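PDB 2P9B: possible prolidase from Bifidobacterium longum NCC2705, which probably hydrolyses carbon-nitrogen bonds as a member of the amidohydrolase family, although its substrate and its tentative assignment as a prolidase remain unproven. Local coordinates for residues A[299-304]-A[444-449]; A[341-345]-A[356-360]. The contacts are given in a common frame with arbitrary orientation. Numbering follows the deposited sequence.

Contact 1: A[299-304]-A[444-449]; sequences LPLTLL and LLDEAY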
# COMPACT_ATOMS: atom_id res chain seq x y z
N LEU A 299 -9.56 10.31 -7.76
CA LEU A 299 -9.35 11.42 -8.68
C LEU A 299 -9.62 11.18 -10.16
O LEU A 299 -10.13 12.07 -10.84
CB LEU A 299 -7.94 11.98 -8.49
CG LEU A 299 -7.77 12.82 -7.22
CD1 LEU A 299 -6.31 13.16 -7.00
CD2 LEU A 299 -8.61 14.09 -7.35
N PRO A 300 -9.27 10.00 -10.68
CA PRO A 300 -9.53 9.75 -12.11
C PRO A 300 -11.00 9.95 -12.49
O PRO A 300 -11.31 10.48 -13.55
CB PRO A 300 -9.09 8.30 -12.29
CG PRO A 300 -7.96 8.18 -11.31
CD PRO A 300 -8.51 8.88 -10.09
N LEU A 301 -11.90 9.53 -11.61
CA LEU A 301 -13.33 9.64 -11.86
C LEU A 301 -13.83 11.08 -11.93
O LEU A 301 -14.86 11.35 -12.54
CB LEU A 301 -14.11 8.89 -10.78
CG LEU A 301 -13.84 7.39 -10.71
CD1 LEU A 301 -14.56 6.81 -9.51
CD2 LEU A 301 -14.30 6.72 -12.00
N THR A 302 -13.10 12.01 -11.31
CA THR A 302 -13.51 13.41 -11.31
C THR A 302 -12.71 14.28 -12.28
O THR A 302 -13.15 15.36 -12.66
CB THR A 302 -13.40 14.04 -9.90
OG1 THR A 302 -12.02 14.07 -9.49
CG2 THR A 302 -14.21 13.23 -8.90
N LEU A 303 -11.53 13.80 -12.69
CA LEU A 303 -10.68 14.57 -13.60
C LEU A 303 -10.85 14.17 -15.07
O LEU A 303 -10.59 14.97 -15.96
CB LEU A 303 -9.21 14.43 -13.20
CG LEU A 303 -8.82 14.93 -11.81
CD1 LEU A 303 -7.37 14.57 -11.55
CD2 LEU A 303 -9.03 16.44 -11.72
N LEU A 304 -11.26 12.93 -15.31
CA LEU A 304 -11.46 12.45 -16.67
C LEU A 304 -12.91 12.63 -17.08
O LEU A 304 -13.81 12.57 -16.25
CB LEU A 304 -11.07 10.97 -16.76
CG LEU A 304 -9.61 10.62 -16.46
CD1 LEU A 304 -9.46 9.10 -16.37
CD2 LEU A 304 -8.70 11.19 -17.54
N LEU A 444 -3.39 9.52 -20.67
CA LEU A 444 -4.62 10.08 -20.13
C LEU A 444 -4.44 10.56 -18.70
O LEU A 444 -4.90 11.64 -18.33
CB LEU A 444 -5.74 9.05 -20.17
CG LEU A 444 -6.37 8.69 -21.52
CD1 LEU A 444 -7.33 7.53 -21.34
CD2 LEU A 444 -7.08 9.91 -22.08
N LEU A 445 -3.76 9.75 -17.89
CA LEU A 445 -3.53 10.12 -16.50
C LEU A 445 -2.57 11.29 -16.38
O LEU A 445 -2.79 12.19 -15.56
CB LEU A 445 -3.01 8.91 -15.71
CG LEU A 445 -4.05 7.80 -15.55
CD1 LEU A 445 -3.43 6.61 -14.83
CD2 LEU A 445 -5.24 8.33 -14.76
N ASP A 446 -1.52 11.29 -17.20
CA ASP A 446 -0.55 12.38 -17.17
C ASP A 446 -1.25 13.71 -17.44
O ASP A 446 -1.03 14.69 -16.73
CB ASP A 446 0.55 12.16 -18.22
CG ASP A 446 1.70 11.32 -17.68
OD1 ASP A 446 2.14 11.57 -16.54
OD2 ASP A 446 2.18 10.42 -18.41
N GLU A 447 -2.10 13.74 -18.46
CA GLU A 447 -2.83 14.95 -18.81
C GLU A 447 -3.81 15.30 -17.69
O GLU A 447 -3.90 16.46 -17.28
CB GLU A 447 -3.60 14.76 -20.12
CG GLU A 447 -4.49 15.94 -20.47
CD GLU A 447 -5.33 15.71 -21.71
OE1 GLU A 447 -6.13 14.74 -21.72
OE2 GLU A 447 -5.19 16.48 -22.68
N ALA A 448 -4.54 14.30 -17.21
CA ALA A 448 -5.52 14.51 -16.15
C ALA A 448 -4.91 15.12 -14.88
O ALA A 448 -5.47 16.05 -14.31
CB ALA A 448 -6.20 13.19 -15.80
N TYR A 449 -3.76 14.60 -14.46
CA TYR A 449 -3.08 15.08 -13.26
C TYR A 449 -2.24 16.33 -13.50
O TYR A 449 -1.70 16.92 -12.56
CB TYR A 449 -2.20 13.97 -12.67
CG TYR A 449 -2.99 12.81 -12.10
CD1 TYR A 449 -3.99 13.03 -11.16
CD2 TYR A 449 -2.73 11.50 -12.50
CE1 TYR A 449 -4.72 11.97 -10.63
CE2 TYR A 449 -3.45 10.43 -11.98
CZ TYR A 449 -4.44 10.67 -11.04
OH TYR A 449 -5.17 9.63 -10.52
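Two helices cross steeply on the flank of the amidohydrolase TIM barrel: the C-terminal end of helix 295-303, which follows barrel strand 290-292, and the last turns of helix 439-449 near the chain terminus. Their short axes run 74° apart and come within 10.2 Å, and no hydrogen bond spans them, so shape does the work. The small residue A448 makes the hollow. It faces the other helix, and L303 and L304 close over it; backbones are nearest here, with the CA atoms of L303 and A448 5.8 Å apart. L304 CD2 dips to 3.6 Å from A448 CB and 3.9 Å from L444 O, settling over the shallow groove between residues one turn apart. The complementary bump is the Y449 ring, which fits the hollow bordered by L299, P300 and L303. L299 CB meets the ring edge at CE1 (3.9 Å), whereas L303 CD1 approaches CD1 of Y449 obliquely at 3.7 Å. P300, at a kink in its helix, offers its pyrrolidine ring to the far end of the tyrosine and, more loosely, to L445 (CG to CD2, 4.4 Å). Deeper in, L299 and Y449 both rest on L362 of helix 356-367, while F350 packs against P300 and L304. The tightest touch is P300 CG against the phenolic oxygen, OH of Y449, at 3.2 Å.

Contact 2: A[341-345]-A[356-360]; sequences GVGTD and TWREL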
# COMPACT_ATOMS: atom_id res chain seq x y z
N GLY A 341 -0.84 6.47 5.30
CA GLY A 341 -0.05 5.64 4.41
C GLY A 341 -0.30 5.86 2.94
O GLY A 341 -1.06 6.74 2.54
N VAL A 342 0.36 5.04 2.13
CA VAL A 342 0.25 5.11 0.68
C VAL A 342 -0.35 3.81 0.14
O VAL A 342 0.21 2.72 0.35
CB VAL A 342 1.63 5.35 0.03
CG1 VAL A 342 1.58 5.08 -1.46
CG2 VAL A 342 2.08 6.78 0.29
N GLY A 343 -1.48 3.93 -0.53
CA GLY A 343 -2.16 2.79 -1.11
C GLY A 343 -2.85 3.38 -2.33
O GLY A 343 -3.10 4.58 -2.35
N THR A 344 -3.15 2.57 -3.34
CA THR A 344 -3.76 3.13 -4.54
C THR A 344 -5.00 2.43 -5.09
O THR A 344 -5.66 2.98 -5.97
CB THR A 344 -2.75 3.21 -5.69
OG1 THR A 344 -2.35 1.89 -6.05
CG2 THR A 344 -1.54 4.02 -5.27
N ASP A 345 -5.29 1.23 -4.59
CA ASP A 345 -6.42 0.44 -5.06
C ASP A 345 -6.14 -0.04 -6.50
O ASP A 345 -6.96 0.16 -7.39
CB ASP A 345 -7.72 1.26 -5.03
CG ASP A 345 -8.96 0.39 -4.83
OD1 ASP A 345 -8.86 -0.84 -5.03
OD2 ASP A 345 -10.03 0.93 -4.49
N THR A 356 2.23 3.11 -8.35
CA THR A 356 2.25 3.48 -6.94
C THR A 356 2.86 4.87 -6.74
O THR A 356 2.37 5.65 -5.92
CB THR A 356 3.05 2.45 -6.11
OG1 THR A 356 2.38 1.19 -6.15
CG2 THR A 356 3.18 2.90 -4.66
N TRP A 357 3.90 5.18 -7.50
CA TRP A 357 4.59 6.47 -7.38
C TRP A 357 3.66 7.68 -7.48
O TRP A 357 3.88 8.70 -6.83
CB TRP A 357 5.69 6.60 -8.45
CG TRP A 357 5.13 6.83 -9.82
CD1 TRP A 357 4.68 5.90 -10.70
CD2 TRP A 357 4.87 8.11 -10.43
NE1 TRP A 357 4.14 6.51 -11.81
CE2 TRP A 357 4.25 7.86 -11.67
CE3 TRP A 357 5.10 9.43 -10.03
CZ2 TRP A 357 3.85 8.90 -12.52
CZ3 TRP A 357 4.71 10.46 -10.88
CH2 TRP A 357 4.09 10.18 -12.11
N ARG A 358 2.62 7.56 -8.30
CA ARG A 358 1.68 8.65 -8.50
C ARG A 358 1.01 9.08 -7.20
O ARG A 358 0.71 10.26 -7.01
CB ARG A 358 0.61 8.25 -9.51
CG ARG A 358 -0.45 9.33 -9.77
CD ARG A 358 0.10 10.45 -10.64
NE ARG A 358 0.23 10.02 -12.03
CZ ARG A 358 0.62 10.81 -13.03
NH1 ARG A 358 0.93 12.08 -12.79
NH2 ARG A 358 0.67 10.34 -14.27
N GLU A 359 0.79 8.13 -6.29
CA GLU A 359 0.13 8.45 -5.02
C GLU A 359 0.94 9.45 -4.20
O GLU A 359 0.37 10.29 -3.50
CB GLU A 359 -0.10 7.17 -4.19
CG GLU A 359 -0.95 7.37 -2.92
CD GLU A 359 -2.40 7.80 -3.18
OE1 GLU A 359 -2.87 7.71 -4.33
OE2 GLU A 359 -3.07 8.21 -2.22
N LEU A 360 2.27 9.36 -4.28
CA LEU A 360 3.10 10.29 -3.53
C LEU A 360 2.96 11.69 -4.10
O LEU A 360 2.91 12.67 -3.36
CB LEU A 360 4.57 9.86 -3.56
CG LEU A 360 4.94 8.65 -2.70
CD1 LEU A 360 4.43 7.37 -3.33
CD2 LEU A 360 6.45 8.59 -2.54
O HOH W 1 -2.76 6.60 -0.02
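This is a buried loop-to-helix contact between the wall of the amidohydrolase TIM barrel and its outer layer of helices. Residues 341-345, though not a regular strand, probably stand in for the eighth barrel strand: their backbone hydrogen-bonds to L291 on one side and to A76 and H77 on the other, and helix 356-367 then packs against them. T344 points its CA-to-CB bond toward the helix, V342 sideways, and both pack on residues 356-360. V342 CG1 sits among three residues, 3.7 Å from E359 CG, 4.1 Å from L360 CD1 and 4.2 Å from T356 CG2. T344 CG2 packs on E359 CB at 3.6 Å, while T344 OG1 and T356 OG1 both hydrogen-bond to N75 ND2. G343 has no side chain, and its carbonyl O lies 3.4 Å from E359 CD. The aliphatic part of E359 thus covers the loop, and its carboxylate is held by S296 OG and L295 N from helix 295-303. D345, which follows, may belong to a metal site with H77 and H79, as in related amidohydrolases. A water joins the two segments: it accepts a hydrogen bond from G343 N (3.0 Å) and lies 2.7 Å from E359 OE2.

Overall arrangement
The centre of contact 2 lies about 7 Å from the centre of the chain, that of contact 1 about 21 Å, and the two contact centres are about 15 Å apart; together they lead outward from the barrel wall through the helix layer to the flank. In sequence, both segments of contact 2 fall within the 139 residues between the segments of contact 1. They touch through R358, whose guanidinium end leads away from 341-345: its NH2 forms a 3.0 Å salt bridge with D446 OD1, which also pairs with R415, and its NE packs 3.3 Å from Y449 CD2. Helix 295-303 serves both, S296 near its start meeting E359 and residues 299-303 facing helix 439-449. The possible metal site, vacant here, adjoins contact 2 through D345.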